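Ribokinase RBSK (Mycobacterium tuberculosis, PDB 3GO6) probably catalyses the ATP- and magnesium-dependent phosphorylation of D-ribose at O-5, giving D-ribose 5-phosphate, as a homodimeric member of the PfkB carbohydrate kinase family. Local coordinates at residues P20-G26 and G70-S76; A65-A69 and D290-A295; N131-P136 and E152-T157; V141-L147 and A161-A165; A170-A176 and I192-A198. One frame throughout, in Å; residues are numbered along the deposited sequence.

Contact 1. Residues P20-G26 and G70-S76; sequences PRVCVVG and GAQVQFS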
# COMPACT_ATOMS: atom_id res chain seq x y z
N PRO A 20 10.81 4.03 -34.86
CA PRO A 20 12.02 4.06 -34.03
C PRO A 20 12.06 2.87 -33.08
O PRO A 20 11.02 2.43 -32.60
CB PRO A 20 11.90 5.38 -33.25
CG PRO A 20 10.50 5.73 -33.30
CD PRO A 20 9.90 5.14 -34.54
N ARG A 21 13.25 2.35 -32.84
CA ARG A 21 13.42 1.21 -31.97
C ARG A 21 13.87 1.75 -30.63
O ARG A 21 14.98 2.28 -30.49
CB ARG A 21 14.45 0.22 -32.53
CG ARG A 21 14.09 -0.34 -33.92
CD ARG A 21 15.30 -1.01 -34.58
NE ARG A 21 16.42 -0.08 -34.80
CZ ARG A 21 17.66 -0.44 -35.12
NH1 ARG A 21 17.97 -1.73 -35.27
NH2 ARG A 21 18.60 0.48 -35.29
N VAL A 22 12.98 1.65 -29.64
CA VAL A 22 13.29 2.12 -28.30
C VAL A 22 13.57 0.93 -27.41
O VAL A 22 12.76 -0.00 -27.35
CB VAL A 22 12.13 2.98 -27.74
CG1 VAL A 22 12.36 3.30 -26.27
CG2 VAL A 22 11.98 4.27 -28.58
N CYS A 23 14.73 0.94 -26.73
CA CYS A 23 15.00 -0.04 -25.68
C CYS A 23 14.90 0.61 -24.29
O CYS A 23 15.62 1.58 -23.99
CB CYS A 23 16.38 -0.67 -25.87
SG CYS A 23 16.82 -1.71 -24.46
N VAL A 24 14.00 0.10 -23.46
CA VAL A 24 13.85 0.63 -22.11
C VAL A 24 14.53 -0.34 -21.14
O VAL A 24 14.19 -1.52 -21.10
CB VAL A 24 12.36 0.82 -21.72
CG1 VAL A 24 12.23 1.38 -20.30
CG2 VAL A 24 11.66 1.71 -22.74
N VAL A 25 15.48 0.16 -20.37
CA VAL A 25 16.12 -0.66 -19.35
C VAL A 25 15.72 -0.03 -18.02
O VAL A 25 16.10 1.11 -17.72
CB VAL A 25 17.68 -0.71 -19.52
CG1 VAL A 25 18.35 -1.42 -18.32
CG2 VAL A 25 18.06 -1.43 -20.82
N GLY A 26 14.92 -0.74 -17.23
CA GLY A 26 14.34 -0.10 -16.05
C GLY A 26 13.44 -1.00 -15.24
O GLY A 26 13.55 -2.24 -15.33
N GLY A 70 4.00 4.88 -30.94
CA GLY A 70 4.41 4.39 -32.26
C GLY A 70 5.80 3.78 -32.38
O GLY A 70 6.23 3.37 -33.47
N ALA A 71 6.53 3.72 -31.26
CA ALA A 71 7.85 3.11 -31.29
C ALA A 71 7.74 1.59 -31.26
O ALA A 71 6.74 1.03 -30.80
CB ALA A 71 8.73 3.61 -30.10
N GLN A 72 8.77 0.93 -31.77
CA GLN A 72 8.92 -0.50 -31.57
C GLN A 72 9.78 -0.68 -30.32
O GLN A 72 10.94 -0.28 -30.30
CB GLN A 72 9.55 -1.17 -32.79
CG GLN A 72 9.09 -2.63 -32.91
CD GLN A 72 7.57 -2.76 -33.11
OE1 GLN A 72 7.01 -2.26 -34.10
NE2 GLN A 72 6.89 -3.43 -32.16
N VAL A 73 9.20 -1.26 -29.28
CA VAL A 73 9.80 -1.20 -27.95
C VAL A 73 10.21 -2.56 -27.42
O VAL A 73 9.45 -3.54 -27.54
CB VAL A 73 8.83 -0.53 -26.94
CG1 VAL A 73 9.51 -0.37 -25.56
CG2 VAL A 73 8.34 0.83 -27.47
N GLN A 74 11.41 -2.61 -26.86
CA GLN A 74 11.88 -3.74 -26.04
C GLN A 74 12.10 -3.27 -24.61
O GLN A 74 12.63 -2.17 -24.38
CB GLN A 74 13.20 -4.25 -26.59
CG GLN A 74 13.08 -4.95 -27.95
CD GLN A 74 12.39 -6.31 -27.84
OE1 GLN A 74 12.29 -6.91 -26.76
NE2 GLN A 74 11.93 -6.81 -28.97
N PHE A 75 11.67 -4.08 -23.64
CA PHE A 75 11.91 -3.78 -22.24
C PHE A 75 12.92 -4.80 -21.68
O PHE A 75 12.81 -6.01 -21.96
CB PHE A 75 10.58 -3.78 -21.48
CG PHE A 75 10.71 -3.62 -19.99
CD1 PHE A 75 11.09 -2.39 -19.43
CD2 PHE A 75 10.45 -4.70 -19.13
CE1 PHE A 75 11.20 -2.25 -18.04
CE2 PHE A 75 10.56 -4.57 -17.74
CZ PHE A 75 10.94 -3.34 -17.18
N SER A 76 13.90 -4.30 -20.95
CA SER A 76 14.85 -5.11 -20.20
C SER A 76 14.70 -4.74 -18.72
O SER A 76 14.91 -3.60 -18.33
CB SER A 76 16.27 -4.84 -20.69
OG SER A 76 17.20 -5.63 -19.95
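Val-22, Val-24, Val-73 and Phe-75, with Ala-71 at one end, form the apolar centre. Val-22 CG2 lies 3.6 Å from Ala-71 CB. Val-24 CG2 is 4.1 Å from Val-73 CG1, and Val-24 CG1 is 4.0 Å from Phe-75 CD1. Val-22, Val-24, Val-73 and Phe-75 share the sheet face that helix 58-68 and helix 246-257 cover. Val-73 rests on Ala-63, Ala-66 and Ala-67, and Val-22 on Ala-255. The two strands, 21-25 and 72-76, run parallel with an angle of 19°. Six backbone hydrogen bonds join the two segments. Val-22 N and Val-24 N donate to Gln-72 O (2.9 Å) and Gln-74 O (2.8 Å). In return Gln-74 N reaches Val-22 O at 3.0 Å and Ser-76 N reaches Val-24 O at 2.8 Å. Gln-72 N to Pro-20 O (2.8 Å) and Gly-26 N to Ser-76 O (3.1 Å) close the two ends. The other face carries Arg-21, Cys-23 and Val-25 beside Gln-72, Gln-74 and Ser-76. It is more polar, and Arg-21 makes a salt bridge with Asp-145. The chemistry is thus two-sided: an apolar face for helix packing, a more polar one opposite, and backbone bonds that set the register.

Contact 2. Residues A65-A69 and D290-A295; sequences AAARA and DCAPAA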
# COMPACT_ATOMS: atom_id res chain seq x y z
N ALA A 65 4.20 3.74 -22.87
CA ALA A 65 3.98 5.04 -23.51
C ALA A 65 4.70 5.16 -24.86
O ALA A 65 4.12 5.65 -25.85
CB ALA A 65 4.38 6.18 -22.57
N ALA A 66 5.96 4.73 -24.91
CA ALA A 66 6.70 4.72 -26.18
C ALA A 66 6.02 3.84 -27.25
O ALA A 66 5.95 4.22 -28.42
CB ALA A 66 8.15 4.28 -25.96
N ALA A 67 5.52 2.67 -26.84
CA ALA A 67 4.80 1.76 -27.75
C ALA A 67 3.48 2.36 -28.26
O ALA A 67 3.20 2.33 -29.47
CB ALA A 67 4.56 0.40 -27.10
N ARG A 68 2.69 2.93 -27.35
CA ARG A 68 1.45 3.62 -27.77
C ARG A 68 1.72 4.83 -28.67
O ARG A 68 0.89 5.15 -29.53
CB ARG A 68 0.60 4.00 -26.56
CG ARG A 68 0.05 2.78 -25.82
CD ARG A 68 -0.87 3.19 -24.70
NE ARG A 68 -1.30 2.06 -23.88
CZ ARG A 68 -2.09 2.17 -22.81
NH1 ARG A 68 -2.55 3.36 -22.44
NH2 ARG A 68 -2.42 1.09 -22.11
N ALA A 69 2.86 5.49 -28.47
CA ALA A 69 3.29 6.60 -29.32
C ALA A 69 3.88 6.19 -30.68
O ALA A 69 4.26 7.06 -31.46
CB ALA A 69 4.28 7.52 -28.57
N ASP A 290 -1.73 2.90 -17.00
CA ASP A 290 -2.58 2.77 -18.17
C ASP A 290 -3.05 4.12 -18.76
O ASP A 290 -4.03 4.17 -19.51
CB ASP A 290 -3.77 1.86 -17.85
CG ASP A 290 -4.47 1.34 -19.11
OD1 ASP A 290 -3.81 0.73 -19.98
OD2 ASP A 290 -5.70 1.52 -19.22
N CYS A 291 -2.31 5.19 -18.51
CA CYS A 291 -2.77 6.52 -18.92
C CYS A 291 -2.12 7.11 -20.18
O CYS A 291 -2.44 8.25 -20.57
CB CYS A 291 -2.62 7.50 -17.76
SG CYS A 291 -0.90 7.77 -17.23
N ALA A 292 -1.23 6.37 -20.83
CA ALA A 292 -0.53 6.88 -22.02
C ALA A 292 -1.48 6.94 -23.23
O ALA A 292 -2.17 5.98 -23.54
CB ALA A 292 0.68 6.03 -22.33
N PRO A 293 -1.51 8.10 -23.93
CA PRO A 293 -2.39 8.24 -25.06
C PRO A 293 -1.84 7.57 -26.32
O PRO A 293 -0.62 7.36 -26.46
CB PRO A 293 -2.45 9.76 -25.25
CG PRO A 293 -1.10 10.21 -24.86
CD PRO A 293 -0.75 9.34 -23.67
N ALA A 294 -2.73 7.26 -27.25
CA ALA A 294 -2.33 6.73 -28.56
C ALA A 294 -1.71 7.85 -29.39
O ALA A 294 -1.96 9.05 -29.13
CB ALA A 294 -3.53 6.09 -29.28
N ALA A 295 -0.91 7.49 -30.39
CA ALA A 295 -0.24 8.47 -31.23
C ALA A 295 -1.25 9.46 -31.85
O ALA A 295 -0.99 10.67 -31.92
CB ALA A 295 0.56 7.79 -32.32
O HOH W 1 1.90 7.61 -25.25
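Arg-68 has by far the most surface covered here, 122 Å². Its extended side chain runs from the last turn of helix 58-68 along the segment 290-295. Asp-290 OD1 and Ala-292 O lie at the edge of the guanidinium, near its plane. Arg-68 NH2 forms a salt bridge with Asp-290 OD1 at 2.6 Å. Arg-68 NH1 donates to Ala-292 O at 2.9 Å, and a weak bond runs from Arg-68 NH1 to Asp-290 O at 3.4 Å. One side chain thus binds both a carboxylate and the backbone of the loop. Asn-95 OD1 is a further partner of Arg-68 NH2. Ala-292 comes next, with 66 Å² covered. Its CB points at the helix and lies 3.7 Å from Ala-65 CB and 4.0 Å from Arg-68 CD. In this PfkB-family kinase the loop joins helix 265-282 to helix 295-303. It passes the metal site: the side chain of Cys-291 is about 4 Å from the bound magnesium ion, which Ala-282 and Val-285 help to hold. Ala-295 is third, with 37 Å² covered. It follows the N-cap residue Ala-294, so its helix starts against the end of helix 58-68. Ala-295 N makes a weak hydrogen bond to Arg-68 O at 3.1 Å, and Ala-295 CB lies 3.9 Å from Ala-69 O. Between these points a water donates to Ala-65 O at 3.0 Å and to Pro-293 O at 2.8 Å.

Contact 3. Residues N131-P136 and E152-T157; sequences NAHLTP and EIPVAT. With RIB (alpha-D-ribofuranose), chain C.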
# COMPACT_ATOMS: atom_id res chain seq x y z
N ASN A 131 13.74 -5.46 -8.99
CA ASN A 131 14.38 -4.39 -9.77
C ASN A 131 15.75 -4.00 -9.24
O ASN A 131 16.63 -3.62 -10.02
CB ASN A 131 13.49 -3.14 -9.87
CG ASN A 131 12.15 -3.44 -10.48
OD1 ASN A 131 12.04 -3.72 -11.69
ND2 ASN A 131 11.12 -3.45 -9.64
N ALA A 132 15.94 -4.08 -7.92
CA ALA A 132 17.22 -3.78 -7.28
C ALA A 132 18.31 -4.81 -7.61
O ALA A 132 19.49 -4.58 -7.36
CB ALA A 132 17.05 -3.68 -5.75
N HIS A 133 17.91 -5.93 -8.20
CA HIS A 133 18.85 -6.99 -8.55
C HIS A 133 19.02 -7.21 -10.04
O HIS A 133 19.48 -8.25 -10.46
CB HIS A 133 18.46 -8.29 -7.86
CG HIS A 133 18.32 -8.14 -6.38
ND1 HIS A 133 19.40 -7.97 -5.54
CD2 HIS A 133 17.22 -8.06 -5.59
CE1 HIS A 133 18.97 -7.82 -4.30
NE2 HIS A 133 17.65 -7.87 -4.30
N LEU A 134 18.59 -6.23 -10.84
CA LEU A 134 18.84 -6.27 -12.28
C LEU A 134 20.32 -6.01 -12.59
O LEU A 134 20.84 -4.92 -12.32
CB LEU A 134 17.96 -5.25 -13.03
CG LEU A 134 18.14 -5.26 -14.56
CD1 LEU A 134 17.63 -6.56 -15.17
CD2 LEU A 134 17.49 -4.05 -15.24
N THR A 135 20.99 -7.02 -13.15
CA THR A 135 22.38 -6.90 -13.59
C THR A 135 22.38 -6.72 -15.11
O THR A 135 21.38 -7.02 -15.76
CB THR A 135 23.24 -8.15 -13.21
OG1 THR A 135 22.66 -9.32 -13.77
CG2 THR A 135 23.34 -8.31 -11.70
N PRO A 136 23.48 -6.21 -15.69
CA PRO A 136 23.45 -5.94 -17.14
C PRO A 136 23.17 -7.18 -18.02
O PRO A 136 23.92 -8.16 -17.97
CB PRO A 136 24.84 -5.35 -17.41
CG PRO A 136 25.34 -4.88 -16.07
CD PRO A 136 24.75 -5.82 -15.07
N GLU A 152 15.53 3.40 -10.65
CA GLU A 152 15.05 2.46 -9.62
C GLU A 152 15.84 1.14 -9.66
O GLU A 152 15.95 0.43 -8.65
CB GLU A 152 13.55 2.17 -9.75
CG GLU A 152 12.64 3.42 -9.68
CD GLU A 152 11.14 3.05 -9.74
OE1 GLU A 152 10.80 1.86 -10.02
OE2 GLU A 152 10.31 3.94 -9.47
N ILE A 153 16.38 0.82 -10.84
CA ILE A 153 17.32 -0.28 -11.00
C ILE A 153 18.72 0.22 -10.54
O ILE A 153 18.92 1.43 -10.36
CB ILE A 153 17.37 -0.71 -12.48
CG1 ILE A 153 17.78 0.48 -13.39
CG2 ILE A 153 16.00 -1.29 -12.91
CD1 ILE A 153 18.15 0.10 -14.83
N PRO A 154 19.70 -0.70 -10.35
CA PRO A 154 21.06 -0.26 -9.99
C PRO A 154 21.60 0.76 -11.00
O PRO A 154 21.50 0.56 -12.21
CB PRO A 154 21.87 -1.56 -10.05
CG PRO A 154 20.85 -2.65 -9.72
CD PRO A 154 19.60 -2.18 -10.45
N VAL A 155 22.17 1.86 -10.50
CA VAL A 155 22.74 2.86 -11.42
C VAL A 155 23.84 2.23 -12.29
O VAL A 155 23.97 2.57 -13.47
CB VAL A 155 23.22 4.16 -10.70
CG1 VAL A 155 23.72 5.18 -11.73
CG2 VAL A 155 22.06 4.78 -9.93
N ALA A 156 24.59 1.28 -11.74
CA ALA A 156 25.64 0.58 -12.50
C ALA A 156 25.06 -0.21 -13.67
O ALA A 156 25.72 -0.39 -14.70
CB ALA A 156 26.44 -0.34 -11.59
N THR A 157 23.84 -0.72 -13.51
CA THR A 157 23.14 -1.38 -14.63
C THR A 157 22.67 -0.39 -15.71
O THR A 157 22.83 -0.65 -16.90
CB THR A 157 21.95 -2.21 -14.11
OG1 THR A 157 22.45 -3.24 -13.25
CG2 THR A 157 21.17 -2.84 -15.28
O5 RIB C . 6.14 7.30 -12.21
C5 RIB C . 5.17 6.46 -11.52
C4 RIB C . 5.79 5.07 -11.29
O4 RIB C . 6.83 5.21 -10.29
C3 RIB C . 4.82 4.07 -10.70
O3 RIB C . 4.22 3.18 -11.67
C2 RIB C . 5.63 3.34 -9.65
O2 RIB C . 5.72 1.93 -9.92
C1 RIB C . 7.00 3.99 -9.58
O1 RIB C . 8.00 3.22 -10.26
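A single, very short hydrogen bond links the two segments directly. Thr-157 OG1 donates to Leu-134 O at 2.5 Å. Thr-157 lies in the first turn of helix 155-167 and points its side chain at the loop 131-136, so the bond ties the start of the helix to that loop. The rest of the contact is mostly apolar. Leu-134 CD2 lies 3.9 Å from Ile-153 CG2 and 3.9 Å from Thr-157 CG2. Pro-154 occupies the N-cap position of the helix. Its ring lies along the loop backbone, with Pro-154 CD 3.3 Å from Asn-131 O and Pro-154 CG 3.3 Å from Ala-132 O. Ile-153 CA makes a CA-H...O contact with Asn-131 O at 3.5 Å. The Asn-131 side chain is turned to the backbone, where OD1 accepts from Val-28 N and ND2 donates to Pro-128 O. Glu-152, just before Ile-153 and the proline, extends to the bound sugar. RIB O1 donates to Glu-152 OE2 at 2.5 Å, while Glu-152 OE1 is held by Ser-27 and Asn-29. Asp-31, Asn-61 and Asp-248 are among the other residues that bind the ribose. The arrangement belongs to the ribose pocket of a ribokinase, where the turn leading into a helix presents a carboxylate to the sugar.

Contact 4. Residues V141-L147 and A161-A165; sequences VANCDVL and AARAA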
# COMPACT_ATOMS: atom_id res chain seq x y z
N VAL A 141 20.44 -3.83 -25.09
CA VAL A 141 20.31 -2.68 -25.99
C VAL A 141 20.67 -2.98 -27.45
O VAL A 141 20.97 -2.06 -28.22
CB VAL A 141 21.11 -1.46 -25.46
CG1 VAL A 141 20.59 -1.05 -24.08
CG2 VAL A 141 22.59 -1.78 -25.40
N ALA A 142 20.62 -4.25 -27.83
CA ALA A 142 20.85 -4.64 -29.23
C ALA A 142 19.87 -3.92 -30.14
O ALA A 142 18.68 -3.79 -29.81
CB ALA A 142 20.73 -6.16 -29.40
N ASN A 143 20.37 -3.44 -31.27
CA ASN A 143 19.54 -2.86 -32.33
C ASN A 143 18.51 -1.85 -31.82
O ASN A 143 17.29 -2.03 -32.01
CB ASN A 143 18.84 -3.97 -33.13
CG ASN A 143 19.80 -5.06 -33.58
OD1 ASN A 143 19.60 -6.24 -33.26
ND2 ASN A 143 20.84 -4.68 -34.31
N CYS A 144 18.97 -0.81 -31.13
CA CYS A 144 18.05 0.27 -30.78
C CYS A 144 18.52 1.61 -31.30
O CYS A 144 19.70 1.81 -31.58
CB CYS A 144 17.71 0.31 -29.28
SG CYS A 144 18.93 1.06 -28.19
N ASP A 145 17.56 2.51 -31.46
CA ASP A 145 17.81 3.89 -31.85
C ASP A 145 17.93 4.77 -30.60
O ASP A 145 18.79 5.67 -30.54
CB ASP A 145 16.67 4.35 -32.75
CG ASP A 145 16.61 3.55 -34.05
OD1 ASP A 145 17.69 3.27 -34.60
OD2 ASP A 145 15.51 3.18 -34.48
N VAL A 146 17.09 4.49 -29.60
CA VAL A 146 17.12 5.22 -28.32
C VAL A 146 17.11 4.23 -27.15
O VAL A 146 16.24 3.36 -27.08
CB VAL A 146 15.91 6.18 -28.18
CG1 VAL A 146 15.94 6.94 -26.84
CG2 VAL A 146 15.84 7.17 -29.35
N LEU A 147 18.09 4.36 -26.26
CA LEU A 147 18.02 3.71 -24.95
C LEU A 147 17.36 4.67 -23.95
O LEU A 147 17.77 5.82 -23.83
CB LEU A 147 19.41 3.32 -24.42
CG LEU A 147 19.48 3.09 -22.90
CD1 LEU A 147 18.92 1.74 -22.48
CD2 LEU A 147 20.86 3.29 -22.34
N ALA A 161 24.14 -0.27 -19.64
CA ALA A 161 23.28 -0.14 -20.81
C ALA A 161 23.66 1.09 -21.62
O ALA A 161 23.71 1.04 -22.85
CB ALA A 161 21.81 -0.06 -20.38
N ALA A 162 23.93 2.19 -20.92
CA ALA A 162 24.29 3.45 -21.60
C ALA A 162 25.57 3.32 -22.42
O ALA A 162 25.63 3.78 -23.56
CB ALA A 162 24.41 4.58 -20.60
N ARG A 163 26.58 2.68 -21.85
CA ARG A 163 27.87 2.48 -22.55
C ARG A 163 27.73 1.60 -23.78
O ARG A 163 28.30 1.90 -24.83
CB ARG A 163 28.94 1.93 -21.60
CG ARG A 163 29.49 2.98 -20.66
CD ARG A 163 30.25 2.35 -19.51
NE ARG A 163 30.95 3.39 -18.76
CZ ARG A 163 31.50 3.23 -17.56
NH1 ARG A 163 31.44 2.05 -16.95
NH2 ARG A 163 32.09 4.26 -16.97
N ALA A 164 26.95 0.52 -23.65
CA ALA A 164 26.62 -0.34 -24.81
C ALA A 164 25.86 0.43 -25.89
O ALA A 164 26.24 0.42 -27.06
CB ALA A 164 25.84 -1.55 -24.36
N ALA A 165 24.78 1.11 -25.49
CA ALA A 165 24.01 1.92 -26.42
C ALA A 165 24.89 2.95 -27.14
O ALA A 165 24.77 3.12 -28.35
CB ALA A 165 22.85 2.64 -25.70
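The segment 141-147 bends back on itself before it enters strand 146-149. Asn-143 has a positive phi of 48° at this bend. The segment 161-165 is regular helix, part of helix 155-167, with Ala-165 N bonded to Ala-161 O at 2.8 Å. No hydrogen bond crosses between the two segments. The closest CA pair is Val-141 and Ala-165, at 5.9 Å. The facing helix residues are alanines, consistent with so close an approach. The bend brings Val-141 and Leu-147 to the same helix, and both point their CB atoms at it. This is the first half of a right-handed beta-alpha-beta crossover, made of strand 146-149, helix 155-167 and strand 171-175, in the Rossmann-like sheet of the PfkB fold. Val-141 packs through both methyls. Its CG2 lies 3.4 Å from Ala-164 CB and 3.6 Å from Ala-165 N, and Val-141 CG1 lies 4.0 Å from Ala-161 CB. Leu-147 shares Ala-161 and Ala-165 with Val-141 and also reaches Ala-162. Leu-147 CD2 sits 3.6 Å from Ala-161 C and 3.5 Å from Ala-162 CA, and Leu-147 CB is 3.7 Å from Ala-165 CB. On helix 183-192, Ala-162 also touches Leu-189 and Ile-192. Towards the sheet, Val-141 rests on Cys-23 and Leu-147 on Val-25 of strand 21-25.

Contact 5. Residues A170-A176 and I192-A198; sequences AVVMVNA and IADVVIA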
# COMPACT_ATOMS: atom_id res chain seq x y z
N ALA A 170 23.48 4.72 -30.39
CA ALA A 170 22.10 4.99 -29.95
C ALA A 170 22.07 6.20 -29.02
O ALA A 170 23.04 6.47 -28.31
CB ALA A 170 21.54 3.79 -29.23
N VAL A 171 20.95 6.91 -29.02
CA VAL A 171 20.73 7.98 -28.05
C VAL A 171 20.68 7.43 -26.60
O VAL A 171 19.93 6.50 -26.31
CB VAL A 171 19.43 8.75 -28.35
CG1 VAL A 171 19.16 9.82 -27.27
CG2 VAL A 171 19.48 9.36 -29.74
N VAL A 172 21.48 8.02 -25.71
CA VAL A 172 21.39 7.69 -24.29
C VAL A 172 20.46 8.70 -23.61
O VAL A 172 20.78 9.88 -23.48
CB VAL A 172 22.77 7.65 -23.59
CG1 VAL A 172 22.59 7.39 -22.11
CG2 VAL A 172 23.66 6.56 -24.22
N MET A 173 19.30 8.22 -23.18
CA MET A 173 18.28 9.06 -22.56
C MET A 173 17.98 8.54 -21.15
O MET A 173 17.59 7.38 -20.97
CB MET A 173 17.02 9.06 -23.44
CG MET A 173 15.88 10.00 -22.97
SD MET A 173 14.44 10.00 -24.07
CE MET A 173 15.07 10.94 -25.46
N VAL A 174 18.19 9.40 -20.15
CA VAL A 174 18.07 9.01 -18.76
C VAL A 174 16.98 9.83 -18.09
O VAL A 174 16.99 11.07 -18.14
CB VAL A 174 19.41 9.18 -17.98
CG1 VAL A 174 19.27 8.79 -16.49
CG2 VAL A 174 20.52 8.36 -18.65
N ASN A 175 16.01 9.14 -17.51
CA ASN A 175 15.08 9.80 -16.59
C ASN A 175 15.74 9.76 -15.23
O ASN A 175 15.82 8.70 -14.60
CB ASN A 175 13.72 9.09 -16.60
CG ASN A 175 12.74 9.71 -15.65
OD1 ASN A 175 12.80 10.92 -15.34
ND2 ASN A 175 11.82 8.89 -15.16
N ALA A 176 16.24 10.92 -14.78
CA ALA A 176 17.01 11.00 -13.53
C ALA A 176 16.11 10.95 -12.30
O ALA A 176 16.05 11.90 -11.52
CB ALA A 176 17.89 12.28 -13.52
N ILE A 192 28.19 10.81 -19.86
CA ILE A 192 27.88 10.30 -21.20
C ILE A 192 26.42 10.44 -21.68
O ILE A 192 26.14 10.18 -22.85
CB ILE A 192 28.36 8.81 -21.39
CG1 ILE A 192 27.64 7.86 -20.43
CG2 ILE A 192 29.89 8.71 -21.20
CD1 ILE A 192 27.84 6.38 -20.76
N ALA A 193 25.49 10.82 -20.81
CA ALA A 193 24.07 10.95 -21.21
C ALA A 193 23.90 12.00 -22.31
O ALA A 193 24.42 13.10 -22.18
CB ALA A 193 23.18 11.29 -20.00
N ASP A 194 23.15 11.66 -23.35
CA ASP A 194 22.76 12.59 -24.39
C ASP A 194 21.61 13.49 -23.92
O ASP A 194 21.64 14.72 -24.13
CB ASP A 194 22.35 11.84 -25.67
CG ASP A 194 23.51 11.07 -26.32
OD1 ASP A 194 24.62 11.65 -26.44
OD2 ASP A 194 23.33 9.87 -26.70
N VAL A 195 20.61 12.88 -23.29
CA VAL A 195 19.37 13.56 -22.87
C VAL A 195 19.10 13.13 -21.45
O VAL A 195 19.21 11.93 -21.14
CB VAL A 195 18.14 13.12 -23.75
CG1 VAL A 195 16.86 13.91 -23.39
CG2 VAL A 195 18.45 13.26 -25.22
N VAL A 196 18.76 14.09 -20.59
CA VAL A 196 18.32 13.79 -19.24
C VAL A 196 16.97 14.45 -19.04
O VAL A 196 16.79 15.63 -19.39
CB VAL A 196 19.31 14.25 -18.14
CG1 VAL A 196 18.74 13.97 -16.76
CG2 VAL A 196 20.62 13.52 -18.30
N ILE A 197 16.02 13.66 -18.52
CA ILE A 197 14.66 14.13 -18.23
C ILE A 197 14.53 14.10 -16.74
O ILE A 197 14.81 13.07 -16.10
CB ILE A 197 13.58 13.20 -18.86
CG1 ILE A 197 13.81 13.08 -20.37
CG2 ILE A 197 12.14 13.69 -18.52
CD1 ILE A 197 13.12 11.84 -21.00
N ALA A 198 14.10 15.21 -16.16
CA ALA A 198 13.98 15.30 -14.72
C ALA A 198 13.06 16.44 -14.34
O ALA A 198 12.95 17.40 -15.08
CB ALA A 198 15.34 15.51 -14.09
O HOH W 2 25.06 8.11 -28.11
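Asp-194 OD2 accepts a nearly straight hydrogen bond from Val-172 N at 2.8 Å. The carboxylate takes the place of a backbone carbonyl just before strand 195-199 begins. A water bridges this end, donating to Asp-194 OD2 at 2.8 Å and to Ala-170 O at 2.6 Å. Val-172 O accepts twice, from Asp-194 N and from Val-195 N, each at 3.0 Å. Regular parallel pairing follows. Val-174 N bonds to Val-195 O at 2.9 Å, Ile-197 N to Val-174 O at 2.8 Å, and Ala-176 N to Ile-197 O at 2.9 Å. The strand axes approach to 4.7 Å at 15°. The two strands are the ends of a beta-alpha-beta unit whose helix is 183-192, inside the large sheet of the kinase. Met-173 and Ile-197 share one face, with Met-173 SD 3.8 Å from Ile-197 CD1 and Met-173 CG 3.9 Å from Val-195 CB. Helix 246-257 covers this face through Ala-251, Leu-254 and Ala-255. Val-174 and Val-196 point to the other. There Val-174 CG2 lies 4.2 Å from Ala-193 CB, and Ala-176 CB lies 3.8 Å from Val-196 CG1. Trp-206 packs on Ala-176 and Val-196.

How the contacts relate
Contacts 1, 4 and 5 all reach the large mixed sheet, where strands 72-76, 21-25, 146-149, 171-175 and 195-199 lie side by side. The centres of contacts 1 and 4 are about 10 Å apart, those of 4 and 5 about 11 Å. Contact 2 adjoins contact 1, because helix 58-68 leads into strand 72-76. Contact 3 shares helix 155-167 with contact 4. Along the chain, contact 1 closes before 3, 4 and 5 open, and contacts 3 and 4 interleave. Contact 2 spans all three of these and lies opposite contact 3 across the chain's centre, about 25 Å away between centres. Contact 2 passes the magnesium site, and contact 3 carries Glu-152 of the ribose pocket.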